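Local atomic coordinates of protein kinase A regulatory subunit (Trypanosoma cruzi, PDB entry 6HYQ), a protein that binds guanosine in its cyclic nucleotide-binding domains and is probably a regulatory subunit of protein kinase A. Residues A[201-206]-A[231-236]; A[208-213]-A[252-257]. One frame throughout, in Å; residues are numbered along the deposited sequence.

Contact 1. Residues A[201-206]-A[231-236]; sequences WLYIIM and DHIGEL. With GMP (guanosine), chain F.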
# COMPACT_ATOMS: atom_id res chain seq x y z
N TRP A 201 5.99 3.91 -8.88
CA TRP A 201 4.76 4.53 -8.41
C TRP A 201 3.58 4.18 -9.30
O TRP A 201 3.70 4.23 -10.52
CB TRP A 201 4.89 6.04 -8.44
CG TRP A 201 6.04 6.63 -7.59
CD1 TRP A 201 7.23 7.05 -8.06
CD2 TRP A 201 6.05 6.89 -6.15
NE1 TRP A 201 8.02 7.51 -7.01
CE2 TRP A 201 7.32 7.44 -5.84
CE3 TRP A 201 5.15 6.67 -5.12
CZ2 TRP A 201 7.70 7.81 -4.53
CZ3 TRP A 201 5.51 7.03 -3.82
CH2 TRP A 201 6.77 7.58 -3.54
N LEU A 202 2.42 3.89 -8.70
CA LEU A 202 1.14 3.95 -9.40
C LEU A 202 0.55 5.31 -9.11
O LEU A 202 0.62 5.79 -7.98
CB LEU A 202 0.19 2.84 -8.91
CG LEU A 202 -1.18 2.66 -9.53
CD1 LEU A 202 -1.65 1.23 -9.41
CD2 LEU A 202 -2.18 3.58 -8.84
N TYR A 203 -0.07 5.92 -10.16
CA TYR A 203 -0.73 7.22 -10.04
C TYR A 203 -2.24 7.09 -10.30
O TYR A 203 -2.67 6.36 -11.19
CB TYR A 203 -0.13 8.26 -10.97
CG TYR A 203 1.37 8.52 -10.82
CD1 TYR A 203 2.33 7.59 -11.30
CD2 TYR A 203 1.86 9.68 -10.24
CE1 TYR A 203 3.74 7.89 -11.17
CE2 TYR A 203 3.18 9.96 -10.17
CZ TYR A 203 4.11 9.09 -10.62
OH TYR A 203 5.38 9.55 -10.37
N ILE A 204 -3.03 7.79 -9.49
CA ILE A 204 -4.46 7.97 -9.71
C ILE A 204 -4.66 9.46 -9.97
O ILE A 204 -4.27 10.33 -9.15
CB ILE A 204 -5.29 7.50 -8.52
CG1 ILE A 204 -4.74 6.16 -8.01
CG2 ILE A 204 -6.69 7.32 -8.93
CD1 ILE A 204 -5.54 5.58 -6.95
N ILE A 205 -5.12 9.78 -11.17
CA ILE A 205 -5.30 11.17 -11.52
C ILE A 205 -6.46 11.74 -10.71
O ILE A 205 -7.54 11.19 -10.68
CB ILE A 205 -5.54 11.28 -13.04
CG1 ILE A 205 -4.23 10.80 -13.75
CG2 ILE A 205 -5.97 12.69 -13.45
CD1 ILE A 205 -4.51 10.53 -15.19
N MET A 206 -6.26 12.88 -10.08
CA MET A 206 -7.31 13.65 -9.39
C MET A 206 -7.75 14.82 -10.21
O MET A 206 -8.95 15.05 -10.33
CB MET A 206 -6.81 14.17 -8.05
CG MET A 206 -6.32 13.07 -7.04
SD MET A 206 -5.77 13.71 -5.46
CE MET A 206 -7.24 13.80 -4.56
N ASP A 231 -8.70 7.87 -13.72
CA ASP A 231 -7.83 6.85 -14.34
C ASP A 231 -6.57 6.62 -13.52
O ASP A 231 -6.11 7.46 -12.77
CB ASP A 231 -7.39 7.24 -15.77
CG ASP A 231 -8.60 7.28 -16.79
OD1 ASP A 231 -9.38 6.28 -16.81
OD2 ASP A 231 -8.68 8.37 -17.54
N HIS A 232 -5.95 5.46 -13.80
CA HIS A 232 -4.72 4.99 -13.15
C HIS A 232 -3.67 4.71 -14.23
O HIS A 232 -3.99 4.19 -15.34
CB HIS A 232 -4.95 3.74 -12.31
CG HIS A 232 -5.54 2.59 -13.08
ND1 HIS A 232 -4.81 1.83 -13.97
CD2 HIS A 232 -6.80 2.10 -13.14
CE1 HIS A 232 -5.57 0.90 -14.51
NE2 HIS A 232 -6.80 1.08 -14.06
N ILE A 233 -2.41 5.05 -13.89
CA ILE A 233 -1.22 4.69 -14.66
C ILE A 233 -0.15 4.19 -13.69
O ILE A 233 -0.14 4.55 -12.50
CB ILE A 233 -0.61 5.86 -15.53
CG1 ILE A 233 -0.35 7.13 -14.72
CG2 ILE A 233 -1.50 6.13 -16.78
CD1 ILE A 233 -1.32 8.29 -14.99
N GLY A 234 0.77 3.32 -14.23
CA GLY A 234 1.87 2.70 -13.48
C GLY A 234 1.69 1.23 -13.21
O GLY A 234 2.67 0.54 -12.91
N GLU A 235 0.48 0.70 -13.36
CA GLU A 235 0.27 -0.64 -12.82
C GLU A 235 0.84 -1.74 -13.71
O GLU A 235 1.13 -2.80 -13.18
CB GLU A 235 -1.21 -0.94 -12.53
CG GLU A 235 -2.07 -1.16 -13.74
CD GLU A 235 -2.39 0.07 -14.53
OE1 GLU A 235 -2.13 1.17 -14.00
OE2 GLU A 235 -2.86 -0.06 -15.71
N LEU A 236 0.96 -1.53 -15.03
CA LEU A 236 1.33 -2.62 -15.97
C LEU A 236 2.59 -3.35 -15.54
O LEU A 236 2.59 -4.58 -15.43
CB LEU A 236 1.55 -2.06 -17.39
CG LEU A 236 0.29 -1.48 -18.06
CD1 LEU A 236 0.55 -1.20 -19.49
CD2 LEU A 236 -0.91 -2.34 -17.92
O5' GMP F . 4.21 1.61 -19.38
C5' GMP F . 4.04 2.79 -18.60
C4' GMP F . 2.59 3.01 -18.25
O4' GMP F . 1.90 3.53 -19.40
C3' GMP F . 1.77 1.78 -17.86
O3' GMP F . 1.98 1.37 -16.52
C2' GMP F . 0.36 2.25 -18.15
O2' GMP F . -0.09 3.07 -17.05
C1' GMP F . 0.58 3.13 -19.40
N9 GMP F . 0.38 2.39 -20.63
C8 GMP F . 1.33 1.57 -21.18
N7 GMP F . 0.83 0.98 -22.28
C5 GMP F . -0.44 1.37 -22.35
C6 GMP F . -1.54 1.04 -23.32
O6 GMP F . -1.35 0.27 -24.26
N1 GMP F . -2.79 1.67 -23.15
C2 GMP F . -3.08 2.56 -22.08
N2 GMP F . -4.42 3.18 -21.90
N3 GMP F . -2.04 2.84 -21.17
C4 GMP F . -0.71 2.25 -21.34
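Ile-233 lays its CD1 methyl against the CD1 of Ile-205, 3.9 Å away, while its CG1 touches Tyr-203 CB. Chi1 of 53° sets CG1 between the backbone N and the carbonyl carbon, turning the chain back toward strand 201-205; Phe-227 packs on both isoleucines. The antiparallel backbones that carry these side chains are joined by three bonds. Tyr-203 N reaches Ile-233 O at 2.7 Å and 175°, Ile-233 N returns a bond to Tyr-203 O, and Ile-205 N bonds Asp-231 O. This is the edge of a sheet in the jelly-roll of a cyclic nucleotide-binding domain, where strand 232-233 leads into the phosphate-binding cassette. Gly-234 suits that turn twice over: its phi of 109° is one that a side chain would resist, and strand 201-205 leaves no room for a CB beside Trp-201 O and Leu-202 CA. Its N-H gives a bond to O2' of guanosine at 3.0 Å and a weak one to O3', which also receives a weak bond from Leu-236 N. Leu-236 CD1 lies 3.3 Å from C8 of the base, an apolar branch beside the ligand. On the side of the strands away from the isoleucine pair, the bent Glu-235 meets Leu-202 CD1 through CB, 3.8 Å off, and takes a weak bond at OE1 from His-232 ND1. Tyr-203 OH bonds Glu-184, and Asp-231 OD2 accepts from Thr-228 N.

Contact 2. Residues A[208-213]-A[252-257]; sequences GTVEVI and THVITA. With GMP (guanosine), chain F.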
# COMPACT_ATOMS: atom_id res chain seq x y z
N GLY A 208 -6.57 16.94 -14.11
CA GLY A 208 -5.73 17.21 -15.26
C GLY A 208 -5.86 16.02 -16.20
O GLY A 208 -6.69 15.14 -15.98
N THR A 209 -5.04 16.02 -17.25
CA THR A 209 -5.05 15.02 -18.31
C THR A 209 -3.63 14.59 -18.63
O THR A 209 -2.67 15.35 -18.44
CB THR A 209 -5.76 15.59 -19.55
OG1 THR A 209 -7.13 15.83 -19.20
CG2 THR A 209 -5.61 14.61 -20.87
N VAL A 210 -3.47 13.33 -19.01
CA VAL A 210 -2.13 12.87 -19.40
C VAL A 210 -2.18 12.13 -20.73
O VAL A 210 -3.20 11.55 -21.10
CB VAL A 210 -1.50 11.93 -18.35
CG1 VAL A 210 -1.69 12.54 -17.00
CG2 VAL A 210 -2.19 10.60 -18.41
N GLU A 211 -1.02 12.11 -21.38
CA GLU A 211 -0.80 11.31 -22.59
C GLU A 211 0.27 10.24 -22.31
O GLU A 211 1.28 10.48 -21.65
CB GLU A 211 -0.32 12.16 -23.79
CG GLU A 211 0.98 12.86 -23.54
CD GLU A 211 1.40 13.81 -24.65
OE1 GLU A 211 2.27 14.67 -24.37
OE2 GLU A 211 0.87 13.70 -25.78
N VAL A 212 -0.03 9.06 -22.89
CA VAL A 212 0.78 7.84 -22.85
C VAL A 212 1.46 7.78 -24.22
O VAL A 212 0.77 7.74 -25.24
CB VAL A 212 -0.10 6.62 -22.59
CG1 VAL A 212 0.72 5.35 -22.52
CG2 VAL A 212 -0.98 6.87 -21.30
N ILE A 213 2.82 7.83 -24.27
CA ILE A 213 3.57 7.91 -25.52
C ILE A 213 4.43 6.66 -25.59
O ILE A 213 5.46 6.56 -24.90
CB ILE A 213 4.43 9.16 -25.63
CG1 ILE A 213 3.56 10.42 -25.47
CG2 ILE A 213 5.24 9.09 -26.96
CD1 ILE A 213 4.32 11.72 -25.38
N THR A 252 -1.62 18.78 -19.03
CA THR A 252 -2.10 19.92 -18.27
C THR A 252 -1.36 19.93 -16.94
O THR A 252 -0.64 18.99 -16.61
CB THR A 252 -3.61 19.83 -18.01
OG1 THR A 252 -3.89 18.79 -17.09
CG2 THR A 252 -4.42 19.55 -19.29
N HIS A 253 -1.59 20.96 -16.15
CA HIS A 253 -1.30 20.84 -14.76
C HIS A 253 -2.03 19.61 -14.24
O HIS A 253 -3.25 19.45 -14.45
CB HIS A 253 -1.71 22.11 -14.02
CG HIS A 253 -1.46 22.04 -12.55
ND1 HIS A 253 -0.32 21.47 -12.03
CD2 HIS A 253 -2.18 22.48 -11.50
CE1 HIS A 253 -0.38 21.52 -10.72
NE2 HIS A 253 -1.49 22.13 -10.37
N VAL A 254 -1.28 18.66 -13.63
CA VAL A 254 -1.89 17.43 -13.18
C VAL A 254 -1.63 17.29 -11.68
O VAL A 254 -0.56 17.62 -11.16
CB VAL A 254 -1.40 16.17 -13.94
CG1 VAL A 254 -1.95 14.91 -13.35
CG2 VAL A 254 -1.84 16.23 -15.45
N ILE A 255 -2.71 16.84 -11.00
CA ILE A 255 -2.70 16.41 -9.61
C ILE A 255 -3.14 14.92 -9.57
O ILE A 255 -4.20 14.53 -10.06
CB ILE A 255 -3.59 17.32 -8.72
CG1 ILE A 255 -3.26 18.83 -8.95
CG2 ILE A 255 -3.39 16.95 -7.26
CD1 ILE A 255 -4.11 19.77 -8.07
N THR A 256 -2.31 14.14 -8.87
CA THR A 256 -2.43 12.74 -8.73
C THR A 256 -2.26 12.44 -7.23
O THR A 256 -1.63 13.19 -6.49
CB THR A 256 -1.38 11.94 -9.54
OG1 THR A 256 -0.06 12.10 -9.00
CG2 THR A 256 -1.45 12.39 -10.99
N ALA A 257 -2.80 11.33 -6.80
CA ALA A 257 -2.41 10.68 -5.57
C ALA A 257 -1.46 9.56 -5.97
O ALA A 257 -1.68 8.95 -7.01
CB ALA A 257 -3.61 10.06 -4.89
O5' GMP F . 4.21 1.61 -19.38
C5' GMP F . 4.04 2.79 -18.60
C4' GMP F . 2.59 3.01 -18.25
O4' GMP F . 1.90 3.53 -19.40
C3' GMP F . 1.77 1.78 -17.86
O3' GMP F . 1.98 1.37 -16.52
C2' GMP F . 0.36 2.25 -18.15
O2' GMP F . -0.09 3.07 -17.05
C1' GMP F . 0.58 3.13 -19.40
N9 GMP F . 0.38 2.39 -20.63
C8 GMP F . 1.33 1.57 -21.18
N7 GMP F . 0.83 0.98 -22.28
C5 GMP F . -0.44 1.37 -22.35
C6 GMP F . -1.54 1.04 -23.32
O6 GMP F . -1.35 0.27 -24.26
N1 GMP F . -2.79 1.67 -23.15
C2 GMP F . -3.08 2.56 -22.08
N2 GMP F . -4.42 3.18 -21.90
N3 GMP F . -2.04 2.84 -21.17
C4 GMP F . -0.71 2.25 -21.34
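With chi1 at 70°, Thr-252 places OG1 between its own N and carbonyl carbon, where the hydroxyl can serve two backbone groups. It accepts from Thr-209 N at 3.0 Å, with an N-H...O angle of 149°, and donates to His-253 O at 2.8 Å from well above that carbonyl plane. A threonine fits because its hydroxyl is both donor and acceptor, while its CG2 methyl packs near Thr-209 CB. Val-254, with CG2 anti to the carbonyl carbon, sends that methyl to Thr-209 O, 3.2 Å away, and to Val-210 CG1 at 4.0 Å, the two valine side chains crossing at about a right angle. Just before Thr-209, Gly-208 comes close against segment 252-257, its CA making a CA-H...O contact with His-253 O at 3.4 Å. Its lack of a CB gives the room that His-253 O, Thr-252 OG1 and Val-254 CG2 would otherwise deny, and its phi of 106° is likewise one that favours glycine. Farther along, Val-212 CG1 lies 3.5 Å from N9 of guanosine. The contact joins the two sheets of the jelly-roll: strand 210-215 runs between strands 221-227 and 247-250, whereas strand 254-260 runs between 182-186 and 201-205.

In the fold
Contacts 1 and 2 lie about 10 Å apart, centre to centre, within the second cyclic nucleotide-binding domain. Their segments alternate along the chain: 201-206, 208-213, 231-236, then 252-257. Strand 201-205 is the meeting point, since it pairs with strand 232-233 on one side and with 254-260 on the other. Backbone pairing links the contacts through Ile-204 O with Ala-257 N and Met-206 N with Ile-255 O. After the corner at Met-206 the chain enters strand 210-215 of the facing sheet. Guanosine touches both contacts, its ribose at Gly-234 and its base at Val-212, so the pocket draws on both sheets of the domain.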